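Local coordinates for protein AgaA (Rhizobium radiobacter, PDB 6HLX) that binds the opine agropinic acid as the periplasmic solute-binding protein of an ABC transporter that imports it into the bacterial cell, at residues D215-K220 against N455-K460; R235-F240 against W451-Y456; T463-M468 against G477-N482; T3-L8 against E190-F195. One frame throughout, in Å; residues are numbered along the deposited sequence. Where two conformers were deposited one is given.

Contact 1: D215-K220 against N455-K460; sequences DYVPAK and NYAVKK. With G9Z (agropinic acid), chain E; EDO (1,2-ethanediol), chain B.
The ring of Tyr216 meets agropinic acid at its edge: the carboxylate O of the ligand lies near the ring plane, 2.7 Å from Tyr216 OH, which donates a hydrogen bond to it. Asp215 CG sits near the same plane, at another part of the rim. The second ring, that of Tyr456, has a water over the centre of one face, and Asp215 CB comes in obliquely, 3.3 Å from Tyr456 CE2. That water is a bridge between the backbones, accepting from Tyr216 N and donating to Asn455 O. Asn455 O also takes the one direct bond of the contact, from Val217 N at 3.1 Å; it is nearly straight (175° at the hydrogen), although the donor stands above the carbonyl plane. Two more waters donate to Val217 O, one accepting from Asn455 N, the other from Asn455 ND2, whose further partner is Glu453. With CG1 anti to the backbone N (chi1 173°), Val217 turns CG2 toward Ala457, 3.6 Å from Ala457 CB. A last water joins Asp215 OD2, 2.7 Å away, to Tyr456 OH. Arg202 binds the carbonyls of Asp215 and Tyr216, and Thr23 shares a hydrogen bond with Tyr216 OH. Much of the polar pairing thus runs through water, and it probably helps to place Tyr216, whose hydroxyl meets the ligand carboxylate.

Contact 2: R235-F240 against W451-Y456; sequences RNTGPF and WREQNY. With G9Z (agropinic acid), chain E; EDO (1,2-ethanediol), chain C.
Arg452 sets its CG in the crowded position between backbone N and carbonyl carbon (chi1 70°) and then runs extended to NE, while Gln454, with CG anti to its backbone N, bends at chi2 (69°) so that OE1 turns back to the guanidinium. NE and NH2 of Arg452 both grip that one oxygen, side-on and in the guanidinium plane, with NH2 to Gln454 OE1 at 2.8 Å. Pro239 CB lies over the centre of one guanidinium face. So held, Arg452 offers NH1 to agropinic acid OXT at 2.9 Å and NH2 to the ligand O at 2.7 Å. The backbones run roughly antiparallel: Arg452 N donates to Pro239 O (2.9 Å) and Gln454 N to Asn236 O (2.9 Å). Asn236 OD1 accepts from Gly238 N, an Asx turn. At the far end Arg235 NH1 makes a salt bridge with Glu453 OE2 at 2.8 Å, though its hydrogen bond is weak and bent. Phe240 and Trp451 form a non-hydrogen-bonded antiparallel pair, with Trp451 CZ3 at the edge of the phenylalanine ring. Two connections run side by side from one sheet to the other, consistent with the hinge of periplasmic binding proteins, here supplying the arginine that binds the ligand carboxylate.

Contact 3: T463-M468 against G477-N482; sequences TGFTNM and GLSIEN
Residues 477-481 continue a 3-10 segment that begins before them, with Asn482 N bonded to Ser479 O, and the irregular 463-468 segment passes alongside, Gly464 at positive phi (79°) bringing its CA 3.5 Å from Asn482 O in a CA-H...O contact. Ser479 OG, in the crowded position between backbone N and carbonyl carbon (chi1 77°), accepts from Thr466 N at 2.9 Å along an almost straight line (176°) and donates to Ser476 O. The same oxygen sits over one face of Phe465, offset toward the rim, 3.2 Å from Phe465 CD1. In the fold, the two ends of the connection between strands 462-463 and 484-485 lie against each other here. Phe465, its CG anti to the backbone N, puts the ring against Tyr456, edge-to-face, and Ile480 packs on Val191 and Tyr193 of strand 190-195. Farther along, Met468 crosses Leu478 at about a right angle, with Met468 CE 4.2 Å from Leu478 CD1. One water donates to Gly464 O (2.7 Å), accepts from Asn482 ND2 (3.1 Å) and shares a hydrogen bond with Thr466 OG1, while Asn482 OD1 takes a bond from Lys185.

Contact 4: T3-L8 against E190-F195; sequences TLYFGL and EVHYVF. With ZN (zinc ion), chain N; ZN (zinc ion), chain S.
His192 leaves strand 190-195 with CG anti to the carbonyl carbon (chi1 -60°), and its CB lies 3.6 Å from Tyr5 CD1 on the neighbouring strand. CG is met by Tyr5 CE1, which stands over one face of the imidazole, offset toward the rim; the two rings are oblique, their planes 52° apart. Farther out, CD2 touches Thr3 CG2 at 3.5 Å. At the tip the two nitrogens part company: ND1 binds a zinc ion at 2.0 Å, shared with Glu171, whereas NE2 donates to Glu190 OE2 at 2.8 Å, using that oxygen's anti lone pair. Glu190, extended beyond CG, in turn holds a second zinc through OE1 at 2.1 Å, with OE2 at a longer distance and a water as a further ligand; Lys175 also bonds OE1.

Beneath these side chains the strands run parallel, in register from Leu4 to Leu8, joined by alternating bonds such as Phe6 N to His192 O, 2.8 Å and nearly straight (177°). The face with Leu4, Phe6, Leu8, Val191 and Tyr193 is largely apolar. Tyr193 CE1 stands over one face of Phe6, offset toward the rim, and Leu8 CD1 lies 3.8 Å from Tyr193 CB, with helix 23-32 packed on this side. The contact thus pairs the two strands inside the mixed sheet of the domain. Because NE2 is a donor while ND1 binds metal, the histidine is most simply neutral, and the carboxylate would probably make ND1 a stronger ligand for zinc, an effect that the second zinc and Lys175 would be expected to moderate.

Contacts 1 and 2 share Asn455 and Tyr456, lie 11 Å apart between centres, and both reach agropinic acid: Tyr216 CE2 packs 3.6 Å from Arg452 NH2, so the two ligand-binding side chains approach the same carboxylate. Contact 3 locks onto contact 2 through Asn467 ND2, 2.8 Å from Gln454 O, a probable hydrogen bond. Contacts 1 and 4 reach the same mixed sheet, through strand 456-459 and strands 3-8 and 190-195, and Asp215 N lies 3.2 Å from Gly7 O. Between contacts 3 and 4, Phe465 CE1 packs 3.7 Å from Phe6 CE2. Contact 4, with its zinc ions, lies farther from the pocket, its Leu8 side chain about 10 Å from the ligand.

Contact 1: D215-K220 against N455-K460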
# COMPACT_ATOMS: atom_id res chain seq x y z
N ASP A 215 -4.77 -5.32 -13.97
CA ASP A 215 -3.74 -4.63 -13.17
C ASP A 215 -2.43 -5.43 -13.19
O ASP A 215 -2.36 -6.51 -13.79
CB ASP A 215 -4.23 -4.30 -11.75
CG ASP A 215 -4.52 -5.46 -10.83
OD1 ASP A 215 -4.21 -6.61 -11.21
OD2 ASP A 215 -5.02 -5.20 -9.72
N TYR A 216 -1.36 -4.88 -12.56
CA TYR A 216 -0.04 -5.51 -12.51
C TYR A 216 0.40 -6.05 -13.89
O TYR A 216 0.68 -7.23 -14.05
CB TYR A 216 -0.02 -6.61 -11.44
CG TYR A 216 0.12 -6.08 -10.04
CD1 TYR A 216 -1.00 -5.75 -9.28
CD2 TYR A 216 1.37 -6.01 -9.42
CE1 TYR A 216 -0.88 -5.29 -7.97
CE2 TYR A 216 1.50 -5.56 -8.10
CZ TYR A 216 0.37 -5.19 -7.38
OH TYR A 216 0.49 -4.78 -6.06
N VAL A 217 0.41 -5.17 -14.90
CA VAL A 217 0.85 -5.60 -16.23
C VAL A 217 2.32 -5.99 -16.11
O VAL A 217 3.12 -5.16 -15.65
CB VAL A 217 0.68 -4.47 -17.28
CG1 VAL A 217 1.28 -4.88 -18.62
CG2 VAL A 217 -0.79 -4.07 -17.42
N PRO A 218 2.70 -7.23 -16.48
CA PRO A 218 4.13 -7.61 -16.36
C PRO A 218 5.01 -6.78 -17.28
O PRO A 218 4.58 -6.43 -18.38
CB PRO A 218 4.14 -9.09 -16.77
CG PRO A 218 2.71 -9.55 -16.62
CD PRO A 218 1.89 -8.35 -16.99
N ALA A 219 6.23 -6.46 -16.82
CA ALA A 219 7.20 -5.66 -17.60
C ALA A 219 7.46 -6.26 -18.98
O ALA A 219 7.59 -5.51 -19.94
CB ALA A 219 8.51 -5.52 -16.83
N LYS A 220 7.50 -7.60 -19.10
CA LYS A 220 7.77 -8.22 -20.41
C LYS A 220 6.65 -7.99 -21.45
O LYS A 220 6.90 -8.11 -22.66
CB LYS A 220 8.07 -9.72 -20.27
CG LYS A 220 6.87 -10.54 -19.84
CD LYS A 220 7.10 -12.05 -19.94
CE LYS A 220 5.78 -12.77 -20.06
NZ LYS A 220 4.83 -12.43 -18.94
N ASN A 455 1.95 -0.66 -13.90
CA ASN A 455 1.08 -0.32 -15.01
C ASN A 455 -0.23 -1.08 -15.00
O ASN A 455 -0.29 -2.21 -14.51
CB ASN A 455 1.83 -0.63 -16.33
CG ASN A 455 3.16 0.11 -16.44
OD1 ASN A 455 3.28 1.26 -16.04
ND2 ASN A 455 4.18 -0.53 -16.95
N TYR A 456 -1.27 -0.42 -15.53
CA TYR A 456 -2.58 -1.02 -15.82
C TYR A 456 -2.67 -1.09 -17.34
O TYR A 456 -1.94 -0.39 -18.06
CB TYR A 456 -3.75 -0.12 -15.35
CG TYR A 456 -3.95 -0.16 -13.85
CD1 TYR A 456 -3.20 0.65 -13.00
CD2 TYR A 456 -4.86 -1.05 -13.28
CE1 TYR A 456 -3.37 0.61 -11.62
CE2 TYR A 456 -5.04 -1.11 -11.89
CZ TYR A 456 -4.29 -0.28 -11.07
OH TYR A 456 -4.39 -0.33 -9.70
N ALA A 457 -3.62 -1.89 -17.82
CA ALA A 457 -3.89 -1.91 -19.25
C ALA A 457 -5.38 -1.96 -19.43
O ALA A 457 -6.09 -2.58 -18.62
CB ALA A 457 -3.23 -3.09 -19.92
N VAL A 458 -5.88 -1.23 -20.43
CA VAL A 458 -7.32 -1.18 -20.70
C VAL A 458 -7.58 -1.52 -22.16
O VAL A 458 -6.70 -1.33 -23.03
CB VAL A 458 -7.97 0.19 -20.31
CG1 VAL A 458 -7.63 0.58 -18.86
CG2 VAL A 458 -7.58 1.31 -21.27
N LYS A 459 -8.80 -1.97 -22.44
CA LYS A 459 -9.20 -2.23 -23.81
C LYS A 459 -9.60 -0.90 -24.45
O LYS A 459 -10.13 -0.02 -23.76
CB LYS A 459 -10.39 -3.21 -23.85
CG LYS A 459 -9.99 -4.67 -24.07
CD LYS A 459 -9.56 -4.92 -25.54
CE LYS A 459 -9.63 -6.36 -25.96
NZ LYS A 459 -8.59 -6.68 -26.98
N LYS A 460 -9.40 -0.75 -25.75
CA LYS A 460 -9.88 0.45 -26.45
C LYS A 460 -11.41 0.46 -26.23
O LYS A 460 -12.06 -0.58 -26.40
CB LYS A 460 -9.57 0.36 -27.95
CG LYS A 460 -9.98 1.60 -28.75
CD LYS A 460 -9.57 1.48 -30.21
CE LYS A 460 -9.93 2.71 -31.01
NZ LYS A 460 -9.37 2.67 -32.38
OAM G9Z E . -0.40 -6.62 -2.99
CAB G9Z E . 0.70 -6.85 -3.52
CAC G9Z E . 0.91 -7.93 -4.40
CB G9Z E . 2.40 -7.84 -4.84
CA G9Z E . 3.01 -6.76 -3.97
C G9Z E . 3.71 -5.79 -4.77
O G9Z E . 3.05 -4.84 -5.29
N G9Z E . 1.84 -6.20 -3.21
CAG G9Z E . 1.91 -4.99 -2.31
CAH G9Z E . 2.48 -5.38 -0.95
OAP G9Z E . 3.82 -5.82 -1.17
CAI G9Z E . 2.48 -4.21 0.05
OAQ G9Z E . 1.21 -3.51 -0.06
CAJ G9Z E . 2.60 -4.71 1.53
OAR G9Z E . 2.59 -3.58 2.42
CAK G9Z E . 3.81 -5.63 1.84
OAT G9Z E . 3.63 -6.23 3.14
CAL G9Z E . 5.16 -4.90 1.73
OAS G9Z E . 6.24 -5.84 1.90
OXT G9Z E . 4.94 -5.96 -4.94
C1 EDO B . 6.50 -6.94 -13.32
O1 EDO B . 6.71 -5.68 -13.85
C2 EDO B . 6.94 -8.03 -14.30
O2 EDO B . 8.33 -8.21 -14.28
O HOH W 1 -5.71 -2.69 -9.04
O HOH W 2 -1.32 -2.12 -11.65
O HOH W 3 2.96 -3.34 -13.53
O HOH W 4 4.73 -3.28 -16.76

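Contact 2: R235-F240 against W451-Y456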
# COMPACT_ATOMS: atom_id res chain seq x y z
N ARG A 235 0.53 4.21 -17.47
CA ARG A 235 1.82 4.16 -16.75
C ARG A 235 1.89 4.85 -15.39
O ARG A 235 1.13 5.79 -15.08
CB ARG A 235 2.94 4.70 -17.64
CG ARG A 235 3.22 3.83 -18.87
CD ARG A 235 4.72 3.64 -19.16
NE ARG A 235 4.97 3.21 -20.54
CZ ARG A 235 5.71 2.16 -20.90
NH1 ARG A 235 6.29 1.39 -19.98
NH2 ARG A 235 5.87 1.85 -22.18
N ASN A 236 2.84 4.37 -14.57
CA ASN A 236 3.15 4.91 -13.25
C ASN A 236 4.53 4.36 -12.90
O ASN A 236 4.87 3.26 -13.36
CB ASN A 236 2.11 4.46 -12.20
CG ASN A 236 2.46 4.74 -10.74
OD1 ASN A 236 3.15 3.96 -10.07
ND2 ASN A 236 1.96 5.83 -10.17
N THR A 237 5.32 5.11 -12.11
CA THR A 237 6.64 4.70 -11.60
C THR A 237 6.76 5.02 -10.09
O THR A 237 7.79 5.53 -9.64
CB THR A 237 7.77 5.43 -12.33
OG1 THR A 237 7.54 6.83 -12.18
CG2 THR A 237 7.91 5.02 -13.76
N GLY A 238 5.73 4.65 -9.34
CA GLY A 238 5.61 4.93 -7.91
C GLY A 238 6.25 3.98 -6.93
O GLY A 238 6.90 4.46 -5.99
N PRO A 239 6.06 2.65 -7.06
CA PRO A 239 6.60 1.75 -6.03
C PRO A 239 8.09 1.49 -6.12
O PRO A 239 8.71 1.73 -7.16
CB PRO A 239 5.81 0.43 -6.22
CG PRO A 239 4.68 0.76 -7.24
CD PRO A 239 5.27 1.89 -8.06
N PHE A 240 8.64 0.98 -5.03
CA PHE A 240 10.04 0.59 -4.97
C PHE A 240 10.12 -0.90 -4.57
O PHE A 240 9.16 -1.46 -4.00
CB PHE A 240 10.83 1.47 -3.96
CG PHE A 240 10.14 1.67 -2.63
CD1 PHE A 240 10.09 0.65 -1.68
CD2 PHE A 240 9.54 2.89 -2.32
CE1 PHE A 240 9.42 0.84 -0.45
CE2 PHE A 240 8.90 3.08 -1.08
CZ PHE A 240 8.83 2.05 -0.16
N TRP A 451 13.30 1.65 -8.25
CA TRP A 451 11.96 2.20 -8.47
C TRP A 451 11.42 1.34 -9.61
O TRP A 451 12.15 1.08 -10.60
CB TRP A 451 12.02 3.64 -9.00
CG TRP A 451 12.50 4.63 -8.00
CD1 TRP A 451 13.70 5.30 -8.02
CD2 TRP A 451 11.81 5.08 -6.82
NE1 TRP A 451 13.78 6.15 -6.94
CE2 TRP A 451 12.63 6.05 -6.20
CE3 TRP A 451 10.55 4.80 -6.27
CZ2 TRP A 451 12.26 6.70 -5.02
CZ3 TRP A 451 10.16 5.47 -5.11
CH2 TRP A 451 11.02 6.40 -4.49
N ARG A 452 10.18 0.88 -9.51
CA ARG A 452 9.63 0.05 -10.59
C ARG A 452 8.46 0.73 -11.29
O ARG A 452 7.80 1.60 -10.71
CB ARG A 452 9.19 -1.33 -10.05
CG ARG A 452 7.95 -1.27 -9.15
CD ARG A 452 7.52 -2.65 -8.66
NE ARG A 452 6.07 -2.70 -8.42
CZ ARG A 452 5.50 -3.28 -7.37
NH1 ARG A 452 6.25 -3.85 -6.42
NH2 ARG A 452 4.18 -3.32 -7.26
N GLU A 453 8.13 0.26 -12.50
CA GLU A 453 6.91 0.72 -13.18
C GLU A 453 5.74 -0.10 -12.61
O GLU A 453 5.90 -1.28 -12.27
CB GLU A 453 6.99 0.43 -14.69
CG GLU A 453 8.03 1.29 -15.39
CD GLU A 453 7.92 1.25 -16.90
OE1 GLU A 453 8.78 1.88 -17.56
OE2 GLU A 453 6.99 0.60 -17.42
N GLN A 454 4.57 0.53 -12.50
CA GLN A 454 3.36 -0.12 -12.00
C GLN A 454 2.29 0.27 -13.00
O GLN A 454 1.85 1.43 -13.04
CB GLN A 454 3.02 0.38 -10.58
CG GLN A 454 1.76 -0.28 -10.00
CD GLN A 454 1.94 -1.76 -9.69
OE1 GLN A 454 3.05 -2.26 -9.54
NE2 GLN A 454 0.84 -2.50 -9.59
N ASN A 455 1.95 -0.66 -13.90
CA ASN A 455 1.08 -0.32 -15.01
C ASN A 455 -0.23 -1.08 -15.00
O ASN A 455 -0.29 -2.21 -14.51
CB ASN A 455 1.83 -0.63 -16.33
CG ASN A 455 3.16 0.11 -16.44
OD1 ASN A 455 3.28 1.26 -16.04
ND2 ASN A 455 4.18 -0.53 -16.95
N TYR A 456 -1.27 -0.42 -15.53
CA TYR A 456 -2.58 -1.02 -15.82
C TYR A 456 -2.67 -1.09 -17.34
O TYR A 456 -1.94 -0.39 -18.06
CB TYR A 456 -3.75 -0.12 -15.35
CG TYR A 456 -3.95 -0.16 -13.85
CD1 TYR A 456 -3.20 0.65 -13.00
CD2 TYR A 456 -4.86 -1.05 -13.28
CE1 TYR A 456 -3.37 0.61 -11.62
CE2 TYR A 456 -5.04 -1.11 -11.89
CZ TYR A 456 -4.29 -0.28 -11.07
OH TYR A 456 -4.39 -0.33 -9.70
OAM G9Z E . -0.40 -6.62 -2.99
CAB G9Z E . 0.70 -6.85 -3.52
CAC G9Z E . 0.91 -7.93 -4.40
CB G9Z E . 2.40 -7.84 -4.84
CA G9Z E . 3.01 -6.76 -3.97
C G9Z E . 3.71 -5.79 -4.77
O G9Z E . 3.05 -4.84 -5.29
N G9Z E . 1.84 -6.20 -3.21
CAG G9Z E . 1.91 -4.99 -2.31
CAH G9Z E . 2.48 -5.38 -0.95
OAP G9Z E . 3.82 -5.82 -1.17
CAI G9Z E . 2.48 -4.21 0.05
OAQ G9Z E . 1.21 -3.51 -0.06
CAJ G9Z E . 2.60 -4.71 1.53
OAR G9Z E . 2.59 -3.58 2.42
CAK G9Z E . 3.81 -5.63 1.84
OAT G9Z E . 3.63 -6.23 3.14
CAL G9Z E . 5.16 -4.90 1.73
OAS G9Z E . 6.24 -5.84 1.90
OXT G9Z E . 4.94 -5.96 -4.94
C1 EDO C . 10.52 8.44 -7.90
O1 EDO C . 9.36 7.90 -8.50
C2 EDO C . 10.59 9.95 -8.21
O2 EDO C . 11.78 10.46 -7.67

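Contact 3: T463-M468 against G477-N482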
# COMPACT_ATOMS: atom_id res chain seq x y z
N THR A 463 -12.63 4.34 -20.80
CA THR A 463 -12.11 5.67 -20.46
C THR A 463 -12.40 5.93 -19.00
O THR A 463 -13.20 5.23 -18.41
CB THR A 463 -12.76 6.79 -21.34
OG1 THR A 463 -14.17 6.77 -21.13
CG2 THR A 463 -12.43 6.66 -22.85
N GLY A 464 -11.76 6.95 -18.44
CA GLY A 464 -12.05 7.37 -17.08
C GLY A 464 -11.42 6.54 -15.99
O GLY A 464 -11.74 6.76 -14.83
N PHE A 465 -10.60 5.53 -16.33
CA PHE A 465 -9.87 4.79 -15.30
C PHE A 465 -8.49 5.46 -15.22
O PHE A 465 -7.87 5.70 -16.26
CB PHE A 465 -9.73 3.28 -15.58
CG PHE A 465 -9.15 2.54 -14.38
CD1 PHE A 465 -9.95 2.18 -13.30
CD2 PHE A 465 -7.78 2.27 -14.31
CE1 PHE A 465 -9.40 1.55 -12.17
CE2 PHE A 465 -7.23 1.63 -13.19
CZ PHE A 465 -8.04 1.28 -12.12
N THR A 466 -8.03 5.74 -14.00
CA THR A 466 -6.79 6.47 -13.78
C THR A 466 -5.81 5.65 -12.96
O THR A 466 -6.15 5.20 -11.86
CB THR A 466 -7.07 7.80 -13.03
OG1 THR A 466 -8.00 8.57 -13.78
CG2 THR A 466 -5.79 8.65 -12.82
N ASN A 467 -4.59 5.52 -13.47
CA ASN A 467 -3.49 4.91 -12.71
C ASN A 467 -2.99 6.11 -11.87
O ASN A 467 -2.34 7.03 -12.41
CB ASN A 467 -2.39 4.39 -13.65
CG ASN A 467 -1.33 3.62 -12.89
OD1 ASN A 467 -1.28 3.66 -11.65
ND2 ASN A 467 -0.48 2.91 -13.61
N MET A 468 -3.41 6.17 -10.60
CA MET A 468 -3.22 7.34 -9.74
C MET A 468 -1.74 7.64 -9.46
O MET A 468 -0.89 6.74 -9.55
CB MET A 468 -4.10 7.27 -8.49
CG MET A 468 -5.59 7.57 -8.87
SD MET A 468 -6.79 7.18 -7.58
CE MET A 468 -6.17 8.16 -6.21
N GLY A 477 -8.05 1.86 -7.80
CA GLY A 477 -9.42 1.33 -7.81
C GLY A 477 -10.47 2.37 -7.46
O GLY A 477 -11.63 2.25 -7.87
N LEU A 478 -10.07 3.46 -6.75
CA LEU A 478 -11.01 4.57 -6.49
C LEU A 478 -11.56 5.16 -7.79
O LEU A 478 -12.73 5.59 -7.84
CB LEU A 478 -10.27 5.71 -5.76
CG LEU A 478 -10.12 5.55 -4.25
CD1 LEU A 478 -9.05 6.52 -3.70
CD2 LEU A 478 -11.47 5.80 -3.56
N SER A 479 -10.74 5.21 -8.85
CA SER A 479 -11.13 5.83 -10.12
C SER A 479 -12.22 5.04 -10.88
O SER A 479 -12.72 5.53 -11.90
CB SER A 479 -9.90 6.09 -10.99
OG SER A 479 -9.45 4.89 -11.61
N ILE A 480 -12.60 3.82 -10.39
CA ILE A 480 -13.66 3.04 -11.07
C ILE A 480 -15.00 3.82 -11.09
O ILE A 480 -15.83 3.57 -11.95
CB ILE A 480 -13.82 1.62 -10.44
CG1 ILE A 480 -14.56 0.61 -11.40
CG2 ILE A 480 -14.48 1.67 -9.04
CD1 ILE A 480 -13.67 0.12 -12.60
N GLU A 481 -15.19 4.77 -10.16
CA GLU A 481 -16.44 5.54 -10.15
C GLU A 481 -16.56 6.49 -11.35
O GLU A 481 -17.64 7.02 -11.60
CB GLU A 481 -16.62 6.30 -8.83
CG GLU A 481 -15.64 7.46 -8.63
CD GLU A 481 -15.93 8.29 -7.39
OE1 GLU A 481 -16.94 8.01 -6.71
OE2 GLU A 481 -15.16 9.23 -7.10
N ASN A 482 -15.43 6.77 -12.02
CA ASN A 482 -15.39 7.67 -13.19
C ASN A 482 -15.26 6.90 -14.49
O ASN A 482 -15.22 7.51 -15.57
CB ASN A 482 -14.15 8.56 -13.08
CG ASN A 482 -14.11 9.40 -11.83
OD1 ASN A 482 -15.13 9.91 -11.36
ND2 ASN A 482 -12.91 9.57 -11.29
O HOH W 5 -10.69 8.79 -13.37

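Contact 4: T3-L8 against E190-F195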
# COMPACT_ATOMS: atom_id res chain seq x y z
N THR A 3 -21.40 -2.93 -18.27
CA THR A 3 -20.69 -3.70 -17.26
C THR A 3 -19.20 -3.72 -17.64
O THR A 3 -18.88 -3.74 -18.84
CB THR A 3 -21.35 -5.10 -17.16
OG1 THR A 3 -22.71 -4.94 -16.76
CG2 THR A 3 -20.64 -6.03 -16.20
N LEU A 4 -18.32 -3.77 -16.65
CA LEU A 4 -16.89 -3.83 -16.92
C LEU A 4 -16.32 -5.05 -16.20
O LEU A 4 -16.67 -5.30 -15.04
CB LEU A 4 -16.21 -2.53 -16.45
CG LEU A 4 -14.72 -2.38 -16.82
CD1 LEU A 4 -14.38 -0.96 -17.16
CD2 LEU A 4 -13.83 -2.89 -15.70
N TYR A 5 -15.46 -5.81 -16.89
CA TYR A 5 -14.78 -6.97 -16.29
C TYR A 5 -13.35 -6.52 -16.04
O TYR A 5 -12.66 -6.06 -16.97
CB TYR A 5 -14.81 -8.18 -17.24
CG TYR A 5 -16.19 -8.74 -17.55
CD1 TYR A 5 -17.30 -8.44 -16.76
CD2 TYR A 5 -16.37 -9.61 -18.62
CE1 TYR A 5 -18.57 -8.94 -17.06
CE2 TYR A 5 -17.63 -10.15 -18.91
CZ TYR A 5 -18.72 -9.84 -18.10
OH TYR A 5 -19.96 -10.38 -18.38
N PHE A 6 -12.92 -6.63 -14.78
CA PHE A 6 -11.62 -6.14 -14.31
C PHE A 6 -10.80 -7.35 -13.85
O PHE A 6 -11.17 -8.02 -12.89
CB PHE A 6 -11.87 -5.18 -13.15
CG PHE A 6 -10.72 -4.29 -12.71
CD1 PHE A 6 -9.55 -4.84 -12.18
CD2 PHE A 6 -10.84 -2.91 -12.76
CE1 PHE A 6 -8.51 -4.00 -11.73
CE2 PHE A 6 -9.82 -2.08 -12.29
CZ PHE A 6 -8.66 -2.63 -11.79
N GLY A 7 -9.70 -7.60 -14.54
CA GLY A 7 -8.83 -8.72 -14.22
C GLY A 7 -7.85 -8.34 -13.13
O GLY A 7 -6.90 -7.60 -13.37
N LEU A 8 -8.08 -8.86 -11.91
CA LEU A 8 -7.19 -8.62 -10.77
C LEU A 8 -6.04 -9.65 -10.75
O LEU A 8 -6.22 -10.80 -11.15
CB LEU A 8 -7.94 -8.75 -9.43
CG LEU A 8 -8.99 -7.73 -9.04
CD1 LEU A 8 -9.69 -8.20 -7.75
CD2 LEU A 8 -8.37 -6.33 -8.85
N GLU A 190 -22.29 -2.29 -13.36
CA GLU A 190 -21.65 -3.38 -12.61
C GLU A 190 -20.18 -3.47 -12.95
O GLU A 190 -19.74 -3.09 -14.03
CB GLU A 190 -22.23 -4.76 -12.99
CG GLU A 190 -23.71 -4.93 -12.79
CD GLU A 190 -24.23 -6.32 -13.04
OE1 GLU A 190 -25.44 -6.50 -12.82
OE2 GLU A 190 -23.47 -7.22 -13.45
N VAL A 191 -19.43 -4.05 -12.03
CA VAL A 191 -18.04 -4.38 -12.26
C VAL A 191 -17.86 -5.80 -11.73
O VAL A 191 -18.30 -6.10 -10.61
CB VAL A 191 -17.02 -3.40 -11.60
CG1 VAL A 191 -15.59 -3.74 -12.05
CG2 VAL A 191 -17.34 -1.95 -11.97
N HIS A 192 -17.27 -6.67 -12.55
CA HIS A 192 -16.94 -8.04 -12.14
C HIS A 192 -15.41 -8.05 -12.00
O HIS A 192 -14.68 -7.86 -12.99
CB HIS A 192 -17.44 -9.07 -13.18
CG HIS A 192 -18.93 -9.05 -13.39
ND1 HIS A 192 -19.65 -10.21 -13.61
CD2 HIS A 192 -19.78 -7.99 -13.45
CE1 HIS A 192 -20.91 -9.83 -13.78
NE2 HIS A 192 -21.04 -8.51 -13.71
N TYR A 193 -14.94 -8.24 -10.77
CA TYR A 193 -13.49 -8.31 -10.47
C TYR A 193 -13.13 -9.79 -10.56
O TYR A 193 -13.48 -10.55 -9.67
CB TYR A 193 -13.20 -7.74 -9.07
CG TYR A 193 -13.41 -6.25 -8.99
CD1 TYR A 193 -12.40 -5.36 -9.37
CD2 TYR A 193 -14.62 -5.71 -8.55
CE1 TYR A 193 -12.60 -3.98 -9.33
CE2 TYR A 193 -14.82 -4.33 -8.49
CZ TYR A 193 -13.82 -3.47 -8.92
OH TYR A 193 -14.05 -2.11 -8.89
N VAL A 194 -12.47 -10.20 -11.65
CA VAL A 194 -12.14 -11.60 -11.96
C VAL A 194 -10.69 -11.87 -11.56
O VAL A 194 -9.80 -11.09 -11.88
CB VAL A 194 -12.39 -11.89 -13.46
CG1 VAL A 194 -12.20 -13.38 -13.76
CG2 VAL A 194 -13.79 -11.42 -13.90
N PHE A 195 -10.46 -12.97 -10.89
CA PHE A 195 -9.13 -13.28 -10.35
C PHE A 195 -8.27 -14.04 -11.33
O PHE A 195 -8.62 -15.17 -11.71
CB PHE A 195 -9.28 -14.10 -9.06
CG PHE A 195 -10.37 -13.59 -8.13
CD1 PHE A 195 -10.47 -12.24 -7.81
CD2 PHE A 195 -11.25 -14.48 -7.51
CE1 PHE A 195 -11.47 -11.77 -6.96
CE2 PHE A 195 -12.24 -14.01 -6.63
CZ PHE A 195 -12.35 -12.67 -6.37
ZN ZN N . -19.02 -12.12 -13.76
ZN ZN S . -25.75 -8.42 -13.58
O HOH W 6 -25.87 -9.28 -11.95